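Local coordinates for DNA mismatch repair protein MutS (Thermus aquaticus, PDB 1EWQ) that binds mismatched DNA, probably carrying out the recognition step of mismatch repair, and has a weak ATPase activity, at residues T158-K163 against Y167-R172; L306-G311 against D528-L533. All coordinates share one frame; numbering follows the deposited sequence.

Contact 1. Residues T158-K163 against Y167-R172; sequences TVLKSK and YDELFR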
ATOM      1  N   THR C 158      16.696 -13.469  26.607  1.00 25.30           N
ATOM      2  CA  THR C 158      16.668 -14.836  27.084  1.00 26.10           C
ATOM      3  C   THR C 158      17.444 -15.744  26.135  1.00 27.12           C
ATOM      4  O   THR C 158      17.923 -15.313  25.087  1.00 27.50           O
ATOM      5  CB  THR C 158      15.205 -15.342  27.188  1.00 25.79           C
ATOM      6  OG1 THR C 158      15.189 -16.648  27.774  1.00 25.34           O
ATOM      7  CG2 THR C 158      14.570 -15.414  25.813  1.00 25.07           C
ATOM      8  N   VAL C 159      17.584 -17.004  26.515  1.00 28.40           N
ATOM      9  CA  VAL C 159      18.263 -17.959  25.669  1.00 29.76           C
ATOM     10  C   VAL C 159      17.245 -19.047  25.387  1.00 30.91           C
ATOM     11  O   VAL C 159      16.453 -19.399  26.260  1.00 31.37           O
ATOM     12  CB  VAL C 159      19.509 -18.565  26.357  1.00 29.73           C
ATOM     13  CG1 VAL C 159      20.091 -19.671  25.489  1.00 29.83           C
ATOM     14  CG2 VAL C 159      20.559 -17.490  26.574  1.00 29.19           C
ATOM     15  N   LEU C 160      17.238 -19.551  24.160  1.00 31.90           N
ATOM     16  CA  LEU C 160      16.307 -20.601  23.782  1.00 33.03           C
ATOM     17  C   LEU C 160      17.104 -21.764  23.222  1.00 33.94           C
ATOM     18  O   LEU C 160      18.188 -21.572  22.678  1.00 34.02           O
ATOM     19  CB  LEU C 160      15.313 -20.074  22.752  1.00 32.99           C
ATOM     20  CG  LEU C 160      14.556 -18.882  23.333  1.00 33.23           C
ATOM     21  CD1 LEU C 160      15.014 -17.608  22.644  1.00 32.96           C
ATOM     22  CD2 LEU C 160      13.069 -19.085  23.182  1.00 33.07           C
ATOM     23  N   LYS C 161      16.568 -22.970  23.362  1.00 35.09           N
ATOM     24  CA  LYS C 161      17.255 -24.172  22.902  1.00 36.14           C
ATOM     25  C   LYS C 161      17.108 -24.486  21.428  1.00 36.59           C
ATOM     26  O   LYS C 161      18.029 -25.027  20.814  1.00 37.05           O
ATOM     27  CB  LYS C 161      16.793 -25.373  23.723  1.00 36.51           C
ATOM     28  CG  LYS C 161      15.477 -25.139  24.437  1.00 37.72           C
ATOM     29  CD  LYS C 161      14.348 -24.803  23.463  1.00 38.28           C
ATOM     30  CE  LYS C 161      13.386 -23.843  24.128  1.00 38.44           C
ATOM     31  NZ  LYS C 161      14.177 -22.712  24.664  1.00 38.23           N
ATOM     32  N   SER C 162      15.962 -24.155  20.849  1.00 36.86           N
ATOM     33  CA  SER C 162      15.751 -24.439  19.438  1.00 37.08           C
ATOM     34  C   SER C 162      15.516 -23.174  18.625  1.00 37.35           C
ATOM     35  O   SER C 162      15.338 -22.081  19.172  1.00 37.43           O
ATOM     36  CB  SER C 162      14.575 -25.409  19.252  1.00 37.16           C
ATOM     37  OG  SER C 162      13.349 -24.850  19.685  1.00 36.95           O
ATOM     38  N   LYS C 163      15.541 -23.339  17.307  1.00 37.35           N
ATOM     39  CA  LYS C 163      15.331 -22.240  16.381  1.00 37.36           C
ATOM     40  C   LYS C 163      13.844 -21.914  16.389  1.00 36.90           C
ATOM     41  O   LYS C 163      13.441 -20.756  16.261  1.00 36.86           O
ATOM     42  CB  LYS C 163      15.779 -22.672  14.988  1.00 38.23           C
ATOM     43  CG  LYS C 163      15.821 -21.577  13.950  1.00 39.12           C
ATOM     44  CD  LYS C 163      16.439 -22.114  12.663  1.00 40.23           C
ATOM     45  CE  LYS C 163      15.709 -23.377  12.203  1.00 40.75           C
ATOM     46  NZ  LYS C 163      16.243 -23.904  10.926  1.00 41.85           N
ATOM     47  N   TYR C 167      12.317 -18.211  17.019  1.00 30.25           N
ATOM     48  CA  TYR C 167      11.378 -17.546  16.131  1.00 30.38           C
ATOM     49  C   TYR C 167      10.077 -17.171  16.828  1.00 29.81           C
ATOM     50  O   TYR C 167       9.588 -16.058  16.641  1.00 29.82           O
ATOM     51  CB  TYR C 167      11.094 -18.406  14.895  1.00 31.53           C
ATOM     52  CG  TYR C 167      12.266 -18.487  13.926  1.00 32.76           C
ATOM     53  CD1 TYR C 167      13.424 -17.728  14.130  1.00 33.41           C
ATOM     54  CD2 TYR C 167      12.219 -19.324  12.814  1.00 33.25           C
ATOM     55  CE1 TYR C 167      14.514 -17.805  13.247  1.00 34.07           C
ATOM     56  CE2 TYR C 167      13.294 -19.409  11.928  1.00 34.22           C
ATOM     57  CZ  TYR C 167      14.437 -18.648  12.152  1.00 34.38           C
ATOM     58  OH  TYR C 167      15.505 -18.754  11.287  1.00 35.37           O
ATOM     59  N   ASP C 168       9.521 -18.071  17.637  1.00 28.67           N
ATOM     60  CA  ASP C 168       8.282 -17.745  18.337  1.00 28.38           C
ATOM     61  C   ASP C 168       8.461 -16.597  19.317  1.00 27.83           C
ATOM     62  O   ASP C 168       7.594 -15.737  19.429  1.00 27.40           O
ATOM     63  CB  ASP C 168       7.725 -18.950  19.097  1.00 28.18           C
ATOM     64  CG  ASP C 168       7.016 -19.931  18.197  1.00 28.08           C
ATOM     65  OD1 ASP C 168       6.485 -19.512  17.150  1.00 28.14           O
ATOM     66  OD2 ASP C 168       6.974 -21.123  18.552  1.00 28.18           O
ATOM     67  N   GLU C 169       9.581 -16.589  20.036  1.00 27.75           N
ATOM     68  CA  GLU C 169       9.835 -15.525  20.997  1.00 27.44           C
ATOM     69  C   GLU C 169       9.951 -14.207  20.267  1.00 26.99           C
ATOM     70  O   GLU C 169       9.482 -13.179  20.743  1.00 26.35           O
ATOM     71  CB  GLU C 169      11.131 -15.764  21.781  1.00 27.42           C
ATOM     72  CG  GLU C 169      10.939 -16.353  23.154  1.00 27.95           C
ATOM     73  CD  GLU C 169       9.909 -15.611  23.995  1.00 27.90           C
ATOM     74  OE1 GLU C 169      10.139 -14.456  24.396  1.00 27.95           O
ATOM     75  OE2 GLU C 169       8.853 -16.202  24.252  1.00 28.77           O
ATOM     76  N   LEU C 170      10.585 -14.249  19.104  1.00 27.08           N
ATOM     77  CA  LEU C 170      10.778 -13.053  18.296  1.00 27.28           C
ATOM     78  C   LEU C 170       9.425 -12.545  17.794  1.00 26.95           C
ATOM     79  O   LEU C 170       9.114 -11.361  17.918  1.00 26.76           O
ATOM     80  CB  LEU C 170      11.713 -13.369  17.114  1.00 28.03           C
ATOM     81  CG  LEU C 170      12.280 -12.251  16.216  1.00 28.45           C
ATOM     82  CD1 LEU C 170      11.148 -11.515  15.548  1.00 29.27           C
ATOM     83  CD2 LEU C 170      13.116 -11.295  17.031  1.00 28.31           C
ATOM     84  N   PHE C 171       8.608 -13.444  17.256  1.00 26.44           N
ATOM     85  CA  PHE C 171       7.307 -13.044  16.734  1.00 26.07           C
ATOM     86  C   PHE C 171       6.369 -12.397  17.758  1.00 26.04           C
ATOM     87  O   PHE C 171       5.748 -11.377  17.469  1.00 25.93           O
ATOM     88  CB  PHE C 171       6.585 -14.228  16.114  1.00 26.00           C
ATOM     89  CG  PHE C 171       5.309 -13.850  15.451  1.00 26.03           C
ATOM     90  CD1 PHE C 171       5.310 -13.382  14.144  1.00 26.04           C
ATOM     91  CD2 PHE C 171       4.108 -13.903  16.147  1.00 26.04           C
ATOM     92  CE1 PHE C 171       4.136 -12.971  13.539  1.00 26.04           C
ATOM     93  CE2 PHE C 171       2.921 -13.488  15.545  1.00 26.25           C
ATOM     94  CZ  PHE C 171       2.935 -13.023  14.244  1.00 25.65           C
ATOM     95  N   ARG C 172       6.247 -12.986  18.944  1.00 25.75           N
ATOM     96  CA  ARG C 172       5.358 -12.403  19.942  1.00 26.25           C
ATOM     97  C   ARG C 172       5.762 -10.967  20.309  1.00 25.92           C
ATOM     98  O   ARG C 172       4.953 -10.218  20.841  1.00 26.17           O
ATOM     99  CB  ARG C 172       5.278 -13.287  21.209  1.00 26.82           C
ATOM    100  CG  ARG C 172       6.572 -13.991  21.585  1.00 27.71           C
ATOM    101  CD  ARG C 172       6.630 -14.553  23.024  1.00 28.63           C
ATOM    102  NE  ARG C 172       5.359 -15.025  23.583  1.00 29.21           N
ATOM    103  CZ  ARG C 172       5.267 -15.975  24.517  1.00 29.63           C
ATOM    104  NH1 ARG C 172       6.373 -16.557  24.977  1.00 29.89           N
ATOM    105  NH2 ARG C 172       4.086 -16.330  25.018  1.00 28.10           N
TER
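In the mixed alpha/beta domain II of MutS, strand 154-160 turns through Lys161 and Ser162 into helix 163-173, and Lys163 and Tyr167 meet within the first turns of that helix. Ser162 is the N-cap residue, its OG bonded to the backbone N of Ala165. Tyr167 N gives an almost straight hydrogen bond to Lys163 O at 2.9 Å (N-H...O 179°), an i to i+4 bond of the helix's first turns. The two side chains run alongside each other, pointing the same way. Lys163 keeps CG anti to its backbone N (chi1 -171°), which lays CG over one face of the Tyr167 ring as a CH-pi contact, 4.0 Å from the centroid and displaced toward the rim; Lys163 CD then passes Tyr167 OH at 3.7 Å. Both polar ends reach Glu193 OE2, Lys163 NZ by a salt bridge and Tyr167 OH by a hydrogen bond. An alanine at Tyr167 would take away the ring under the lysine chain and is likely to leave Glu193 with one partner fewer and the Lys163 methylenes freer to move. Two residues further along the helix, Glu169 CG meets Leu160 CD2 of the strand at 3.5 Å, the side chains crossing at about a right angle. Arg172 NH1 makes a salt bridge to Glu169 OE2 at 2.6 Å, the oxygen lying in the guanidinium plane, and Glu169 OE1 is hydrogen-bonded to Tyr244 OH. Leu160 and Glu169 also rest on Leu145 of strand 143-149, while Phe190 and Phe194 of helix 188-197 pack against Tyr167.

Contact 2. Residues L306-G311 against D528-L533; sequences LDRVEG and DVYAAL
Arg308 leans across the ring of Tyr530 on its way out to its guanidinium. Its CB sits almost exactly over the ring centre, 3.6 Å from the centroid and 9° off the normal, a CH-pi contact with one face of the tyrosine. CG moves off toward the rim, 4.0 Å from Tyr530 CE1. CD stays by the same side of the ring, though modelled too close to it for its position to be trusted. The chain then bends at chi3, carrying NE and NH1 past the CD1-CE1 rim of Tyr530, an approach as uncertain as CD itself. The contact joins helix 299-314 to helix 514-540 within domain III, their local axes 8.0 Å apart and crossing at -60°. Beside the arginine, Val309 divides its methyls: CG2 meets Tyr530 CD2 at 4.0 Å, and CG1, anti to the backbone N, reaches Leu533 CB at 4.2 Å. Tyr530 OH is hydrogen-bonded to Glu526 OE2, one turn back on its own helix. Farther round, Val309 touches Phe608, and Tyr530 also packs on Arg305 and Phe312 of helix 299-314.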
ATOM      1  N   LEU C 306      -7.386 -10.315  39.096  1.00 24.91           N
ATOM      2  CA  LEU C 306      -8.839 -10.392  39.001  1.00 24.93           C
ATOM      3  C   LEU C 306      -9.491  -9.628  40.146  1.00 25.08           C
ATOM      4  O   LEU C 306     -10.564  -9.055  39.975  1.00 25.44           O
ATOM      5  CB  LEU C 306      -9.309 -11.856  38.987  1.00 24.50           C
ATOM      6  CG  LEU C 306      -9.054 -12.635  37.689  1.00 24.30           C
ATOM      7  CD1 LEU C 306      -9.389 -14.100  37.906  1.00 23.85           C
ATOM      8  CD2 LEU C 306      -9.882 -12.042  36.533  1.00 23.02           C
ATOM      9  N   ASP C 307      -8.853  -9.606  41.317  1.00 25.18           N
ATOM     10  CA  ASP C 307      -9.428  -8.859  42.431  1.00 25.30           C
ATOM     11  C   ASP C 307      -9.480  -7.385  42.074  1.00 25.70           C
ATOM     12  O   ASP C 307     -10.512  -6.750  42.252  1.00 25.59           O
ATOM     13  CB  ASP C 307      -8.635  -9.061  43.725  1.00 25.01           C
ATOM     14  CG  ASP C 307      -8.834 -10.440  44.306  1.00 25.52           C
ATOM     15  OD1 ASP C 307      -9.935 -11.001  44.119  1.00 25.89           O
ATOM     16  OD2 ASP C 307      -7.904 -10.975  44.950  1.00 25.98           O
ATOM     17  N   ARG C 308      -8.384  -6.845  41.544  1.00 26.05           N
ATOM     18  CA  ARG C 308      -8.367  -5.441  41.166  1.00 26.70           C
ATOM     19  C   ARG C 308      -9.381  -5.122  40.060  1.00 26.46           C
ATOM     20  O   ARG C 308     -10.010  -4.060  40.068  1.00 26.20           O
ATOM     21  CB  ARG C 308      -6.960  -5.024  40.739  1.00 28.33           C
ATOM     22  CG  ARG C 308      -5.971  -4.985  41.898  1.00 30.51           C
ATOM     23  CD  ARG C 308      -4.761  -4.112  41.579  1.00 32.94           C
ATOM     24  NE  ARG C 308      -4.734  -2.911  42.412  1.00 34.18           N
ATOM     25  CZ  ARG C 308      -5.689  -1.982  42.415  1.00 35.53           C
ATOM     26  NH1 ARG C 308      -6.741  -2.109  41.614  1.00 35.79           N
ATOM     27  NH2 ARG C 308      -5.624  -0.946  43.253  1.00 35.73           N
ATOM     28  N   VAL C 309      -9.537  -6.037  39.108  1.00 26.30           N
ATOM     29  CA  VAL C 309     -10.490  -5.838  38.017  1.00 26.28           C
ATOM     30  C   VAL C 309     -11.896  -5.799  38.615  1.00 26.68           C
ATOM     31  O   VAL C 309     -12.660  -4.857  38.399  1.00 26.10           O
ATOM     32  CB  VAL C 309     -10.438  -7.003  37.000  1.00 26.40           C
ATOM     33  CG1 VAL C 309     -11.498  -6.812  35.920  1.00 26.04           C
ATOM     34  CG2 VAL C 309      -9.049  -7.099  36.390  1.00 26.44           C
ATOM     35  N   GLU C 310     -12.220  -6.838  39.376  1.00 27.21           N
ATOM     36  CA  GLU C 310     -13.525  -6.949  40.012  1.00 27.98           C
ATOM     37  C   GLU C 310     -13.834  -5.705  40.822  1.00 27.85           C
ATOM     38  O   GLU C 310     -14.971  -5.245  40.857  1.00 27.70           O
ATOM     39  CB  GLU C 310     -13.561  -8.174  40.922  1.00 28.82           C
ATOM     40  CG  GLU C 310     -14.912  -8.427  41.561  1.00 30.45           C
ATOM     41  CD  GLU C 310     -15.027  -9.837  42.116  1.00 31.19           C
ATOM     42  OE1 GLU C 310     -14.351 -10.151  43.110  1.00 32.17           O
ATOM     43  OE2 GLU C 310     -15.789 -10.640  41.541  1.00 32.35           O
ATOM     44  N   GLY C 311     -12.805  -5.167  41.468  1.00 28.09           N
ATOM     45  CA  GLY C 311     -12.971  -3.973  42.273  1.00 28.52           C
ATOM     46  C   GLY C 311     -13.430  -2.790  41.442  1.00 28.92           C
ATOM     47  O   GLY C 311     -14.254  -1.997  41.896  1.00 28.91           O
ATOM     48  N   ASP C 528      -4.525   1.719  34.984  1.00 26.40           N
ATOM     49  CA  ASP C 528      -5.158   1.993  33.695  1.00 25.36           C
ATOM     50  C   ASP C 528      -5.675   0.664  33.128  1.00 25.19           C
ATOM     51  O   ASP C 528      -6.808   0.591  32.632  1.00 25.36           O
ATOM     52  CB  ASP C 528      -4.139   2.654  32.741  1.00 24.72           C
ATOM     53  CG  ASP C 528      -4.730   3.018  31.364  1.00 24.55           C
ATOM     54  OD1 ASP C 528      -5.959   3.231  31.253  1.00 24.07           O
ATOM     55  OD2 ASP C 528      -3.946   3.116  30.387  1.00 23.79           O
ATOM     56  N   VAL C 529      -4.863  -0.386  33.238  1.00 24.41           N
ATOM     57  CA  VAL C 529      -5.235  -1.706  32.733  1.00 23.99           C
ATOM     58  C   VAL C 529      -6.402  -2.350  33.489  1.00 23.92           C
ATOM     59  O   VAL C 529      -7.349  -2.845  32.879  1.00 23.63           O
ATOM     60  CB  VAL C 529      -4.022  -2.648  32.745  1.00 23.69           C
ATOM     61  CG1 VAL C 529      -4.457  -4.073  32.440  1.00 23.96           C
ATOM     62  CG2 VAL C 529      -3.005  -2.186  31.681  1.00 23.83           C
ATOM     63  N   TYR C 530      -6.336  -2.337  34.814  1.00 23.89           N
ATOM     64  CA  TYR C 530      -7.397  -2.911  35.628  1.00 24.30           C
ATOM     65  C   TYR C 530      -8.733  -2.215  35.371  1.00 24.57           C
ATOM     66  O   TYR C 530      -9.761  -2.874  35.207  1.00 24.92           O
ATOM     67  CB  TYR C 530      -7.029  -2.800  37.104  1.00 24.30           C
ATOM     68  CG  TYR C 530      -5.834  -3.632  37.505  1.00 24.28           C
ATOM     69  CD1 TYR C 530      -4.847  -3.112  38.348  1.00 23.97           C
ATOM     70  CD2 TYR C 530      -5.712  -4.960  37.091  1.00 24.40           C
ATOM     71  CE1 TYR C 530      -3.775  -3.902  38.766  1.00 24.62           C
ATOM     72  CE2 TYR C 530      -4.643  -5.758  37.511  1.00 24.61           C
ATOM     73  CZ  TYR C 530      -3.681  -5.224  38.346  1.00 24.54           C
ATOM     74  OH  TYR C 530      -2.641  -6.020  38.778  1.00 25.39           O
ATOM     75  N   ALA C 531      -8.721  -0.886  35.336  1.00 24.41           N
ATOM     76  CA  ALA C 531      -9.950  -0.136  35.088  1.00 24.69           C
ATOM     77  C   ALA C 531     -10.453  -0.419  33.670  1.00 24.87           C
ATOM     78  O   ALA C 531     -11.661  -0.521  33.430  1.00 25.16           O
ATOM     79  CB  ALA C 531      -9.703   1.365  35.281  1.00 24.56           C
ATOM     80  N   ALA C 532      -9.517  -0.564  32.735  1.00 24.68           N
ATOM     81  CA  ALA C 532      -9.854  -0.848  31.342  1.00 24.21           C
ATOM     82  C   ALA C 532     -10.484  -2.232  31.163  1.00 23.94           C
ATOM     83  O   ALA C 532     -11.449  -2.392  30.416  1.00 23.60           O
ATOM     84  CB  ALA C 532      -8.613  -0.729  30.470  1.00 23.70           C
ATOM     85  N   LEU C 533      -9.926  -3.232  31.835  1.00 23.64           N
ATOM     86  CA  LEU C 533     -10.461  -4.584  31.730  1.00 23.78           C
ATOM     87  C   LEU C 533     -11.829  -4.627  32.398  1.00 23.81           C
ATOM     88  O   LEU C 533     -12.700  -5.400  31.984  1.00 24.10           O
ATOM     89  CB  LEU C 533      -9.514  -5.596  32.391  1.00 23.67           C
ATOM     90  CG  LEU C 533      -8.160  -5.793  31.688  1.00 23.60           C
ATOM     91  CD1 LEU C 533      -7.270  -6.730  32.486  1.00 23.41           C
ATOM     92  CD2 LEU C 533      -8.395  -6.360  30.300  1.00 23.50           C
TER

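How the contacts relate
Both contacts are largely buried, each with three buried residues among the four that touch, but they hold different elements in different domains. Contact 1 is local, partly within helix 163-173 and partly between that helix and the strand before it, whereas contact 2 brings together two helices more than 200 residues apart in sequence. Each lays the aliphatic part of a basic side chain over a tyrosine face. In contact 1 a backbone bond and a nearby buried ion pair accompany that CH-pi contact; in contact 2 the touch is carbon packing, with an exposed arginine at its margin. Their centres lie about 31 Å apart and their nearest atoms about 16 Å, and both are more than 30 Å from the bound DNA.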